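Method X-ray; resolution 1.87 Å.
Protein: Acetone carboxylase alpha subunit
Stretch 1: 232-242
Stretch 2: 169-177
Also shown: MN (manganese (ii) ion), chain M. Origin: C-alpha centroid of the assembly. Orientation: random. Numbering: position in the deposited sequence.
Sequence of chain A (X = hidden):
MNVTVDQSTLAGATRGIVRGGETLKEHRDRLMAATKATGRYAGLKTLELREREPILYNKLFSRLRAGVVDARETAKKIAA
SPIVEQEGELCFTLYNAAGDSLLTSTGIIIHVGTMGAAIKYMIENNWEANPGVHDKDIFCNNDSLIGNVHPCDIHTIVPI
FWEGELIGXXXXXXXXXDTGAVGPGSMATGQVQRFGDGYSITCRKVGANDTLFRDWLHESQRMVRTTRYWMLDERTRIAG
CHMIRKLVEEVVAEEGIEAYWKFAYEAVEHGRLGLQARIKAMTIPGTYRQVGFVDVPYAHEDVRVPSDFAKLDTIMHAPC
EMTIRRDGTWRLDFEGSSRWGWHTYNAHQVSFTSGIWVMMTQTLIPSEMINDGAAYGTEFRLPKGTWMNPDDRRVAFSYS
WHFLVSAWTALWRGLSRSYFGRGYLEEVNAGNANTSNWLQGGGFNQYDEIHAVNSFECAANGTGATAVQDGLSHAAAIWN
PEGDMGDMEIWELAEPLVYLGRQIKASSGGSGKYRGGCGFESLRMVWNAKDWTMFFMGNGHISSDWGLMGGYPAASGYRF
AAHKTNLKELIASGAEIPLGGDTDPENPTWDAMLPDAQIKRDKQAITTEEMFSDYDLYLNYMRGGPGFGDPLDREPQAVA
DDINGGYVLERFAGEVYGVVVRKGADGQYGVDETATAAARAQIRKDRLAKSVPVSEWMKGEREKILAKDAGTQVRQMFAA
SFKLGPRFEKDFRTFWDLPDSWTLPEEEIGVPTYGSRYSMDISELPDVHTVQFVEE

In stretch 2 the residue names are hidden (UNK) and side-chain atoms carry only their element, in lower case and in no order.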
# COMPACT_ATOMS: atom_id res chain seq x y z
N LEU A 232 8.87 1.32 17.47
CA LEU A 232 9.21 0.62 18.69
C LEU A 232 8.64 -0.83 18.73
O LEU A 232 9.24 -1.72 19.36
CB LEU A 232 8.87 1.45 19.94
CG LEU A 232 9.78 2.68 20.12
CD1 LEU A 232 9.20 3.71 21.07
CD2 LEU A 232 11.17 2.27 20.59
N ASP A 233 7.50 -1.08 18.07
CA ASP A 233 7.00 -2.46 17.91
C ASP A 233 7.97 -3.32 17.07
O ASP A 233 8.20 -4.50 17.36
CB ASP A 233 5.56 -2.49 17.32
CG ASP A 233 4.48 -2.02 18.34
OD1 ASP A 233 4.75 -1.96 19.57
OD2 ASP A 233 3.33 -1.69 17.91
N GLU A 234 8.60 -2.70 16.06
CA GLU A 234 9.59 -3.40 15.27
C GLU A 234 10.85 -3.77 16.09
O GLU A 234 11.36 -4.89 15.99
CB GLU A 234 9.95 -2.61 14.00
CG GLU A 234 11.11 -3.18 13.18
CD GLU A 234 11.23 -2.53 11.80
OE1 GLU A 234 11.37 -1.28 11.75
OE2 GLU A 234 11.19 -3.28 10.80
N ARG A 235 11.36 -2.82 16.88
CA ARG A 235 12.51 -3.11 17.75
C ARG A 235 12.18 -4.19 18.79
O ARG A 235 13.05 -5.03 19.08
CB ARG A 235 13.06 -1.83 18.42
CG ARG A 235 13.52 -0.76 17.42
CD ARG A 235 14.70 -1.24 16.54
NE ARG A 235 15.09 -0.26 15.57
CZ ARG A 235 16.16 -0.37 14.76
NH1 ARG A 235 16.44 0.58 13.88
NH2 ARG A 235 16.96 -1.42 14.79
N THR A 236 10.94 -4.19 19.30
CA THR A 236 10.42 -5.26 20.16
C THR A 236 10.53 -6.65 19.53
O THR A 236 11.01 -7.60 20.17
CB THR A 236 8.91 -5.00 20.52
OG1 THR A 236 8.82 -3.77 21.29
CG2 THR A 236 8.32 -6.12 21.32
N ARG A 237 10.11 -6.78 18.27
CA ARG A 237 10.15 -8.08 17.58
C ARG A 237 11.61 -8.55 17.34
O ARG A 237 11.95 -9.72 17.57
CB ARG A 237 9.40 -8.05 16.24
CG ARG A 237 7.90 -7.79 16.33
CD ARG A 237 7.19 -7.90 14.97
NE ARG A 237 7.73 -6.99 13.95
CZ ARG A 237 7.33 -5.74 13.73
NH1 ARG A 237 6.37 -5.17 14.45
NH2 ARG A 237 7.91 -5.04 12.77
N ILE A 238 12.47 -7.63 16.87
CA ILE A 238 13.87 -7.99 16.59
C ILE A 238 14.60 -8.42 17.89
O ILE A 238 15.40 -9.37 17.86
CB ILE A 238 14.66 -6.85 15.90
CG1 ILE A 238 14.04 -6.57 14.58
CG2 ILE A 238 16.07 -7.32 15.61
CD1 ILE A 238 14.52 -5.27 13.93
N ALA A 239 14.34 -7.71 19.00
CA ALA A 239 14.94 -8.06 20.30
C ALA A 239 14.65 -9.49 20.69
O ALA A 239 15.56 -10.26 21.00
CB ALA A 239 14.47 -7.11 21.40
N GLY A 240 13.38 -9.85 20.70
CA GLY A 240 13.01 -11.19 21.10
C GLY A 240 13.53 -12.30 20.16
O GLY A 240 13.98 -13.34 20.64
N CYS A 241 13.47 -12.06 18.87
CA CYS A 241 14.06 -12.99 17.89
C CYS A 241 15.55 -13.24 18.17
O CYS A 241 15.98 -14.40 18.19
CB CYS A 241 13.85 -12.52 16.45
SG CYS A 241 12.13 -12.60 15.85
N HIS A 242 16.32 -12.17 18.39
CA HIS A 242 17.77 -12.29 18.64
C HIS A 242 18.11 -12.88 20.01
O HIS A 242 19.09 -13.62 20.11
CB HIS A 242 18.52 -10.96 18.35
CG HIS A 242 18.66 -10.67 16.89
ND1 HIS A 242 19.20 -9.50 16.40
CD2 HIS A 242 18.31 -11.40 15.80
CE1 HIS A 242 19.22 -9.53 15.08
NE2 HIS A 242 18.67 -10.68 14.69
N UNK A 169 14.23 -21.70 12.70
CA UNK A 169 13.84 -20.31 12.53
C UNK A 169 13.22 -19.81 13.84
O UNK A 169 12.73 -20.62 14.64
c UNK A 169 13.47 -18.87 8.47
c UNK A 169 13.27 -20.20 8.86
c UNK A 169 13.59 -20.93 6.52
c UNK A 169 12.87 -22.19 9.81
c UNK A 169 12.75 -20.18 11.45
c UNK A 169 13.73 -18.59 7.12
c UNK A 169 13.78 -19.61 6.17
c UNK A 169 12.96 -20.85 10.10
c UNK A 169 13.34 -21.22 7.86
n UNK A 169 13.09 -22.41 8.48
N UNK A 170 13.20 -18.48 14.06
CA UNK A 170 12.43 -17.89 15.15
C UNK A 170 11.52 -16.80 14.59
O UNK A 170 11.94 -15.96 13.77
c UNK A 170 12.49 -16.66 17.38
c UNK A 170 14.38 -16.41 15.81
c UNK A 170 13.32 -17.36 16.30
N UNK A 171 10.26 -16.81 15.02
CA UNK A 171 9.29 -15.79 14.62
C UNK A 171 8.82 -14.98 15.81
O UNK A 171 8.60 -15.55 16.90
N UNK A 172 8.66 -13.67 15.61
CA UNK A 172 8.05 -12.77 16.60
C UNK A 172 6.98 -11.90 15.98
O UNK A 172 7.16 -11.37 14.87
N UNK A 173 5.83 -11.78 16.65
CA UNK A 173 4.68 -11.00 16.17
C UNK A 173 4.27 -9.95 17.19
O UNK A 173 4.30 -10.23 18.41
c UNK A 173 3.49 -11.90 15.79
c UNK A 173 3.03 -12.75 16.98
c UNK A 173 2.31 -11.08 15.24
N UNK A 174 3.90 -8.76 16.72
CA UNK A 174 3.21 -7.74 17.54
C UNK A 174 1.97 -7.25 16.78
O UNK A 174 2.04 -6.99 15.57
o UNK A 174 4.51 -5.93 16.56
c UNK A 174 4.06 -6.48 17.81
c UNK A 174 5.26 -6.77 18.68
N UNK A 175 0.86 -7.09 17.49
CA UNK A 175 -0.28 -6.32 16.95
C UNK A 175 0.05 -4.83 17.00
O UNK A 175 0.22 -4.28 18.09
n UNK A 175 -3.71 -6.21 16.44
n UNK A 175 -4.09 -4.11 16.68
c UNK A 175 -1.57 -6.58 17.74
c UNK A 175 -2.95 -4.40 17.40
c UNK A 175 -4.53 -5.22 16.11
c UNK A 175 -2.72 -5.73 17.26
N UNK A 176 0.15 -4.18 15.83
CA UNK A 176 0.44 -2.70 15.75
C UNK A 176 -0.87 -1.90 15.65
O UNK A 176 -1.92 -2.44 15.24
c UNK A 176 0.73 -2.52 13.20
c UNK A 176 2.67 -3.16 14.69
c UNK A 176 1.39 -2.33 14.60
N UNK A 177 -0.80 -0.62 16.00
CA UNK A 177 -2.01 0.21 16.10
C UNK A 177 -2.70 0.38 14.73
O UNK A 177 -3.93 0.25 14.63
c UNK A 177 -1.74 1.59 16.76
c UNK A 177 -0.64 2.67 18.81
c UNK A 177 -1.20 1.39 18.18
c UNK A 177 -3.04 2.46 16.76
MN MN M . -3.97 -8.32 15.55
O HOH W 1 0.98 -1.90 19.09
O HOH W 2 1.97 0.43 16.55

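Position 169 carries one carbon and then fused five- and six-membered rings that hold eight carbons and one nitrogen. None of these atoms touches the helix. Only the indole of tryptophan fits, so this is Trp-169.

Position 170 has three side-chain carbons, one carrying the other two. One branch carbon lies 3.5 Å from Cys-241 O. With no oxygen among them, this is valine. The CA-to-CB bond of Val-170 points toward the helix. Its CG1 makes an apolar contact with Cys-241 CB at 4.0 Å.

Position 171 has no side-chain atoms. Its backbone C lies 4.1 Å from Cys-241 SG. It is Gly-171.

Position 172 also lacks side-chain atoms. Here the backbones come close: its CA is 5.2 Å from Arg-237 CA. Its N sits 3.6 Å from Cys-241 SG, and its O lies 3.5 Å from Arg-237 CD. It is a second glycine, Gly-172. A CB here would point toward the helix, in a tight position 3.4 Å from Cys-241 SG. The bare backbone leaves that space to the sulfur.

Position 173 shows three carbons, forked at the first. Its CA is 4.2 Å from Arg-237 CD. It is valine. The CA-to-CB bond of Val-173 points away from the helix.

Position 174 has one carbon carrying one oxygen and one carbon. The oxygen lies 2.9 Å from Arg-237 NH1, and the branch carbon is 4.1 Å from Thr-236 CG2. The branched hydroxyl side chain identifies threonine. The CA-to-CB bond of Thr-174 points toward the helix. Arg-237 NH1 donates a hydrogen bond to Thr-174 OG1, which lies near the guanidinium plane, at its edge.

Position 175 has one carbon and a five-membered ring of three carbons and two nitrogens. It is histidine. The CA-to-CB bond of His-175 points away from the helix, and its ND1 binds the manganese ion MN at 2.3 Å.

Position 176 has three carbons, forked at the first. One branch carbon lies 3.6 Å from Asp-233 OD2. It is Val-176.

Position 177 has four carbons, forked at the first, with one arm two carbons long. This is isoleucine. Ile-177 N donates to water 2 O at 3.0 Å.

The helix runs roughly antiparallel to the strand, with 7.7 Å between their axes. Val-170 and Thr-174 turn their CA-to-CB bonds to it, and Gly-172 meets it with bare backbone. That leaves room for Cys-241 SG, while Arg-237 hydrogen-bonds Thr-174. Two waters link Asp-233 to the end of the strand and the loop after it. Water 1 O donates to Asp-233 OD2 at 2.6 Å and His-175 O at 2.7 Å; water 2 O donates to Asp-233 OD2 at 2.9 Å.

Stretch 2 169-177: WVGGVTHVI
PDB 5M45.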